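Local atomic coordinates of Sam-dependent methyltransferases (Streptomyces davawensis, PDB entry 4D7K), a protein that catalyses the two S-adenosylmethionine-dependent N-methylations that turn 8-amino-8-demethylriboflavin into the antibiotic roseoflavin. Residues 121-126 with 301-306; 195-200 with 224-229. All coordinates share one frame; numbering follows the deposited sequence.

Interaction 1 (121-126 with 301-306)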
loop_
_atom_site.group_PDB
_atom_site.type_symbol
_atom_site.label_atom_id
_atom_site.label_comp_id
_atom_site.label_asym_id
_atom_site.label_seq_id
_atom_site.Cartn_x
_atom_site.Cartn_y
_atom_site.Cartn_z
ATOM N N VAL A 121 -10.858 -1.347 -11.872
ATOM C CA VAL A 121 -11.026 -0.894 -13.250
ATOM C C VAL A 121 -12.310 -1.436 -13.871
ATOM O O VAL A 121 -13.077 -0.689 -14.483
ATOM C CB VAL A 121 -9.828 -1.310 -14.127
ATOM C CG1 VAL A 121 -10.106 -1.000 -15.586
ATOM C CG2 VAL A 121 -8.560 -0.609 -13.670
ATOM N N GLU A 122 -12.545 -2.735 -13.719
ATOM C CA GLU A 122 -13.745 -3.344 -14.283
ATOM C C GLU A 122 -14.995 -2.814 -13.586
ATOM O O GLU A 122 -16.037 -2.643 -14.217
ATOM C CB GLU A 122 -13.680 -4.871 -14.188
ATOM C CG GLU A 122 -12.939 -5.534 -15.341
ATOM C CD GLU A 122 -13.580 -5.244 -16.693
ATOM O OE1 GLU A 122 -14.475 -6.012 -17.110
ATOM O OE2 GLU A 122 -13.191 -4.246 -17.339
ATOM N N SER A 123 -14.883 -2.543 -12.290
ATOM C CA SER A 123 -15.985 -1.956 -11.530
ATOM C C SER A 123 -16.371 -0.573 -12.066
ATOM O O SER A 123 -17.554 -0.276 -12.250
ATOM C CB SER A 123 -15.618 -1.861 -10.048
ATOM O OG SER A 123 -16.639 -1.211 -9.308
ATOM N N VAL A 124 -15.373 0.271 -12.311
ATOM C CA VAL A 124 -15.615 1.590 -12.889
ATOM C C VAL A 124 -16.204 1.446 -14.292
ATOM O O VAL A 124 -17.105 2.193 -14.681
ATOM C CB VAL A 124 -14.321 2.437 -12.941
ATOM C CG1 VAL A 124 -14.544 3.712 -13.727
ATOM C CG2 VAL A 124 -13.845 2.761 -11.532
ATOM N N ARG A 125 -15.713 0.459 -15.035
ATOM C CA ARG A 125 -16.195 0.213 -16.392
ATOM C C ARG A 125 -17.599 -0.387 -16.425
ATOM O O ARG A 125 -18.378 -0.096 -17.329
ATOM C CB ARG A 125 -15.223 -0.703 -17.138
ATOM C CG ARG A 125 -14.038 0.035 -17.736
ATOM C CD ARG A 125 -12.993 -0.911 -18.304
ATOM N NE ARG A 125 -12.072 -0.206 -19.190
ATOM C CZ ARG A 125 -10.871 -0.656 -19.536
ATOM N NH1 ARG A 125 -10.434 -1.814 -19.059
ATOM N NH2 ARG A 125 -10.102 0.057 -20.350
ATOM N N THR A 126 -17.925 -1.216 -15.439
ATOM C CA THR A 126 -19.195 -1.940 -15.447
ATOM C C THR A 126 -20.298 -1.219 -14.678
ATOM O O THR A 126 -21.426 -1.111 -15.154
ATOM C CB THR A 126 -19.036 -3.352 -14.855
ATOM O OG1 THR A 126 -17.994 -4.047 -15.552
ATOM C CG2 THR A 126 -20.329 -4.130 -14.979
ATOM N N ASP A 301 -13.258 2.618 -0.822
ATOM C CA ASP A 301 -13.786 1.476 -0.078
ATOM C C ASP A 301 -15.241 1.194 -0.438
ATOM O O ASP A 301 -15.623 0.049 -0.665
ATOM C CB ASP A 301 -13.666 1.718 1.429
ATOM C CG ASP A 301 -12.226 1.695 1.915
ATOM O OD1 ASP A 301 -11.377 1.042 1.271
ATOM O OD2 ASP A 301 -11.943 2.327 2.953
ATOM N N MET A 302 -16.044 2.251 -0.486
ATOM C CA MET A 302 -17.449 2.138 -0.857
ATOM C C MET A 302 -17.585 1.625 -2.280
ATOM O O MET A 302 -18.466 0.827 -2.578
ATOM C CB MET A 302 -18.145 3.491 -0.717
ATOM C CG MET A 302 -17.968 4.129 0.644
ATOM S SD MET A 302 -19.220 3.566 1.803
ATOM C CE MET A 302 -20.667 4.345 1.080
ATOM N N LEU A 303 -16.696 2.086 -3.150
ATOM C CA LEU A 303 -16.729 1.722 -4.562
ATOM C C LEU A 303 -16.350 0.258 -4.771
ATOM O O LEU A 303 -16.898 -0.418 -5.638
ATOM C CB LEU A 303 -15.786 2.632 -5.350
ATOM C CG LEU A 303 -16.075 2.895 -6.825
ATOM C CD1 LEU A 303 -15.466 4.222 -7.222
ATOM C CD2 LEU A 303 -15.511 1.784 -7.684
ATOM N N VAL A 304 -15.404 -0.219 -3.972
ATOM C CA VAL A 304 -14.886 -1.571 -4.116
ATOM C C VAL A 304 -15.780 -2.604 -3.426
ATOM O O VAL A 304 -16.069 -3.660 -3.987
ATOM C CB VAL A 304 -13.453 -1.675 -3.546
ATOM C CG1 VAL A 304 -13.011 -3.121 -3.453
ATOM C CG2 VAL A 304 -12.478 -0.863 -4.397
ATOM N N LEU A 305 -16.232 -2.283 -2.217
ATOM C CA LEU A 305 -16.858 -3.280 -1.353
ATOM C C LEU A 305 -18.372 -3.341 -1.477
ATOM O O LEU A 305 -18.933 -4.412 -1.686
ATOM C CB LEU A 305 -16.484 -3.021 0.109
ATOM C CG LEU A 305 -15.009 -3.195 0.476
ATOM C CD1 LEU A 305 -14.764 -2.762 1.910
ATOM C CD2 LEU A 305 -14.568 -4.637 0.265
ATOM N N VAL A 306 -19.033 -2.197 -1.341
ATOM C CA VAL A 306 -20.489 -2.186 -1.272
ATOM C C VAL A 306 -21.153 -1.445 -2.430
ATOM O O VAL A 306 -20.485 -0.827 -3.258
ATOM C CB VAL A 306 -20.964 -1.564 0.045
ATOM C CG1 VAL A 306 -20.457 -2.385 1.217
ATOM C CG2 VAL A 306 -20.485 -0.134 0.146
#

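Interaction 2 (195-200 with 224-229)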
loop_
_atom_site.group_PDB
_atom_site.type_symbol
_atom_site.label_atom_id
_atom_site.label_comp_id
_atom_site.label_asym_id
_atom_site.label_seq_id
_atom_site.Cartn_x
_atom_site.Cartn_y
_atom_site.Cartn_z
ATOM N N GLY A 195 -19.370 6.992 24.008
ATOM C CA GLY A 195 -18.461 8.124 23.907
ATOM C C GLY A 195 -19.138 9.447 24.224
ATOM O O GLY A 195 -18.590 10.287 24.939
ATOM N N VAL A 196 -20.342 9.628 23.687
ATOM C CA VAL A 196 -21.106 10.854 23.883
ATOM C C VAL A 196 -21.564 11.008 25.329
ATOM O O VAL A 196 -21.499 12.098 25.893
ATOM C CB VAL A 196 -22.334 10.897 22.952
ATOM C CG1 VAL A 196 -23.114 12.171 23.163
ATOM C CG2 VAL A 196 -21.903 10.779 21.500
ATOM N N LEU A 197 -22.019 9.914 25.932
ATOM C CA LEU A 197 -22.476 9.947 27.320
ATOM C C LEU A 197 -21.338 10.221 28.306
ATOM O O LEU A 197 -21.571 10.695 29.419
ATOM C CB LEU A 197 -23.173 8.636 27.688
ATOM C CG LEU A 197 -24.704 8.629 27.610
ATOM C CD1 LEU A 197 -25.184 8.787 26.180
ATOM C CD2 LEU A 197 -25.272 7.362 28.224
ATOM N N THR A 198 -20.111 9.918 27.898
ATOM C CA THR A 198 -18.948 10.196 28.732
ATOM C C THR A 198 -18.556 11.664 28.602
ATOM O O THR A 198 -17.995 12.250 29.526
ATOM C CB THR A 198 -17.749 9.302 28.355
ATOM O OG1 THR A 198 -18.174 7.936 28.284
ATOM C CG2 THR A 198 -16.631 9.429 29.387
ATOM N N ALA A 199 -18.865 12.254 27.451
ATOM C CA ALA A 199 -18.572 13.662 27.205
ATOM C C ALA A 199 -19.651 14.567 27.791
ATOM O O ALA A 199 -19.398 15.732 28.101
ATOM C CB ALA A 199 -18.420 13.918 25.716
ATOM N N VAL A 200 -20.859 14.029 27.929
ATOM C CA VAL A 200 -21.954 14.748 28.571
ATOM C C VAL A 200 -22.342 14.013 29.850
ATOM O O VAL A 200 -23.161 13.096 29.814
ATOM C CB VAL A 200 -23.186 14.877 27.645
ATOM C CG1 VAL A 200 -24.179 15.876 28.218
ATOM C CG2 VAL A 200 -22.767 15.300 26.246
ATOM N N GLN A 224 -18.648 -0.496 30.706
ATOM C CA GLN A 224 -18.503 0.956 30.793
ATOM C C GLN A 224 -19.404 1.537 31.885
ATOM O O GLN A 224 -19.486 2.755 32.043
ATOM C CB GLN A 224 -18.830 1.615 29.447
ATOM C CG GLN A 224 -18.009 1.108 28.266
ATOM C CD GLN A 224 -16.550 1.529 28.331
ATOM O OE1 GLN A 224 -16.230 2.718 28.275
ATOM N NE2 GLN A 224 -15.657 0.553 28.448
ATOM N N ASN A 225 -20.069 0.658 32.633
ATOM C CA ASN A 225 -21.036 1.063 33.654
ATOM C C ASN A 225 -22.052 2.080 33.133
ATOM O O ASN A 225 -22.279 3.120 33.750
ATOM C CB ASN A 225 -20.319 1.633 34.880
ATOM C CG ASN A 225 -19.603 0.567 35.686
ATOM O OD1 ASN A 225 -20.203 -0.095 36.531
ATOM N ND2 ASN A 225 -18.312 0.400 35.431
ATOM N N LEU A 226 -22.655 1.775 31.990
ATOM C CA LEU A 226 -23.652 2.655 31.395
ATOM C C LEU A 226 -25.016 1.986 31.341
ATOM O O LEU A 226 -25.929 2.475 30.677
ATOM C CB LEU A 226 -23.220 3.073 29.995
ATOM C CG LEU A 226 -22.022 4.017 29.947
ATOM C CD1 LEU A 226 -21.707 4.371 28.512
ATOM C CD2 LEU A 226 -22.305 5.268 30.766
ATOM N N THR A 227 -25.144 0.871 32.051
ATOM C CA THR A 227 -26.356 0.059 32.033
ATOM C C THR A 227 -27.580 0.823 32.537
ATOM O O THR A 227 -28.692 0.627 32.045
ATOM C CB THR A 227 -26.160 -1.217 32.875
ATOM O OG1 THR A 227 -25.086 -1.986 32.320
ATOM C CG2 THR A 227 -27.429 -2.064 32.901
ATOM N N GLU A 228 -27.372 1.711 33.502
ATOM C CA GLU A 228 -28.482 2.447 34.091
ATOM C C GLU A 228 -28.786 3.740 33.330
ATOM O O GLU A 228 -29.784 4.406 33.602
ATOM C CB GLU A 228 -28.187 2.757 35.559
ATOM C CG GLU A 228 -29.387 2.612 36.478
ATOM C CD GLU A 228 -29.806 1.164 36.680
ATOM O OE1 GLU A 228 -29.022 0.254 36.330
ATOM O OE2 GLU A 228 -30.923 0.937 37.193
ATOM N N ARG A 229 -27.934 4.085 32.371
ATOM C CA ARG A 229 -28.102 5.328 31.622
ATOM C C ARG A 229 -28.551 5.089 30.183
ATOM O O ARG A 229 -28.963 6.023 29.493
ATOM C CB ARG A 229 -26.801 6.136 31.634
ATOM C CG ARG A 229 -26.430 6.702 33.001
ATOM C CD ARG A 229 -25.086 7.410 32.953
ATOM N NE ARG A 229 -25.088 8.510 31.993
ATOM C CZ ARG A 229 -23.993 9.100 31.524
ATOM N NH1 ARG A 229 -22.795 8.693 31.917
ATOM N NH2 ARG A 229 -24.098 10.094 30.652
#

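Interaction 1 (121-126 with 301-306)
The side chain of Leu303 meets 121-126 through one methyl, CD2, which sits 3.6 Å from Ser123 OG and 4.3 Å from Val124 CG2. No hydrogen bond joins the two segments. Ser123 carries its OG anti to the backbone N (chi1 176°), beside its own carbonyl carbon; the hydroxyl is not left without a partner, being hydrogen-bonded to Val128 O just beyond the helix. These three residues are buried, and Ser123 and Val304 bring the backbones nearest, their CA atoms 7.5 Å apart. The solvent side of helix 120-126 is different in character: Glu122, Arg125 and Thr126 are exposed and make no contact with 301-306. There Thr126 OG1 bonds back to Glu122 O at 2.8 Å from above the carbonyl plane, while Thr126 N reaches that oxygen from the opposite face. The contact is plain helix packing away from the predicted cofactor site, but it lies at the dimer interface: Leu303 O accepts a hydrogen bond from Arg62 of the second subunit, and Val124 packs on Ser58 of that subunit. Within the chain, Leu120 of helix 120-126 also touches Leu303, and helix 111-118 flanks Val304 through Ala116 and Tyr117.

Interaction 2 (195-200 with 224-229)
Arg229 reaches across to the C-terminal end of helix 191-199 and gives its guanidinium to backbone oxygens there. Its strongest polar partner lies just outside the two segments, Ser203 O, which accepts from NH2. Across the two segments the one bond not weak runs from Arg229 NH2 to Leu197 O, 2.9 Å long with an N-H...O angle of 158°. Leu197 O lies close to the guanidinium plane, at its edge, whereas the donor is tilted 26° from the carbonyl plane. NH1 of Arg229 adds a weak bond to the same oxygen at 3.4 Å, and its NH2 a weak one to Val200 O at 3.3 Å. Carbonyls of a last helical turn commonly lack the amide partners that serve those further back, and a cationic side chain is well suited to meet them; its charge would probably also interact favourably with the negative end of the helix dipole. In the Rossmann-like domain of this class I methyltransferase, the helix follows strand 181-185, while 224-229 is the turn between helix 214-223 and strand 230-234, the edge strand of the sheet. Ser203 joins the network a second time, its OG bonding with Val200 O, and Arg229 NE is also satisfied elsewhere in the structure. Apolar atoms lie against the flat group. Leu197 CD2 stands over one guanidinium face, offset toward the rim, and Leu197 CB comes within 3.4 Å of Arg229 NH2. The arginine chain bends at chi3 (59°), which turns the guanidinium onto the helix end. Beside it, Leu226 CD2 approaches Leu197 CD2 at 4.4 Å. At the start of the turn, Asn225 has positive phi and closes helix 214-223 as a Schellman motif; within the same turn, Arg229 N bonds to Leu226 O at 3.1 Å.

How the interactions relate
From the N terminus, the chain first lays down the dimerisation region and then helix 120-126, one side of interaction 1. It next runs through further helices to strand 181-185 and enters helix 191-199. Interaction 2 closes a short loop here: strand 204-209 and helix 214-223 intervene before 224-229 returns to that helix, 24 residues later. The chain goes on through the rest of the parallel strands to helix 293-305, where interaction 1 closes a loop spanning 175 residues. Interaction 2 is therefore nested within interaction 1. It ties the end of helix 191-199 to the turn that leads into edge strand 230-234; interaction 1 joins helices 120-126 and 293-305 at the dimer interface, its centre 39 Å away.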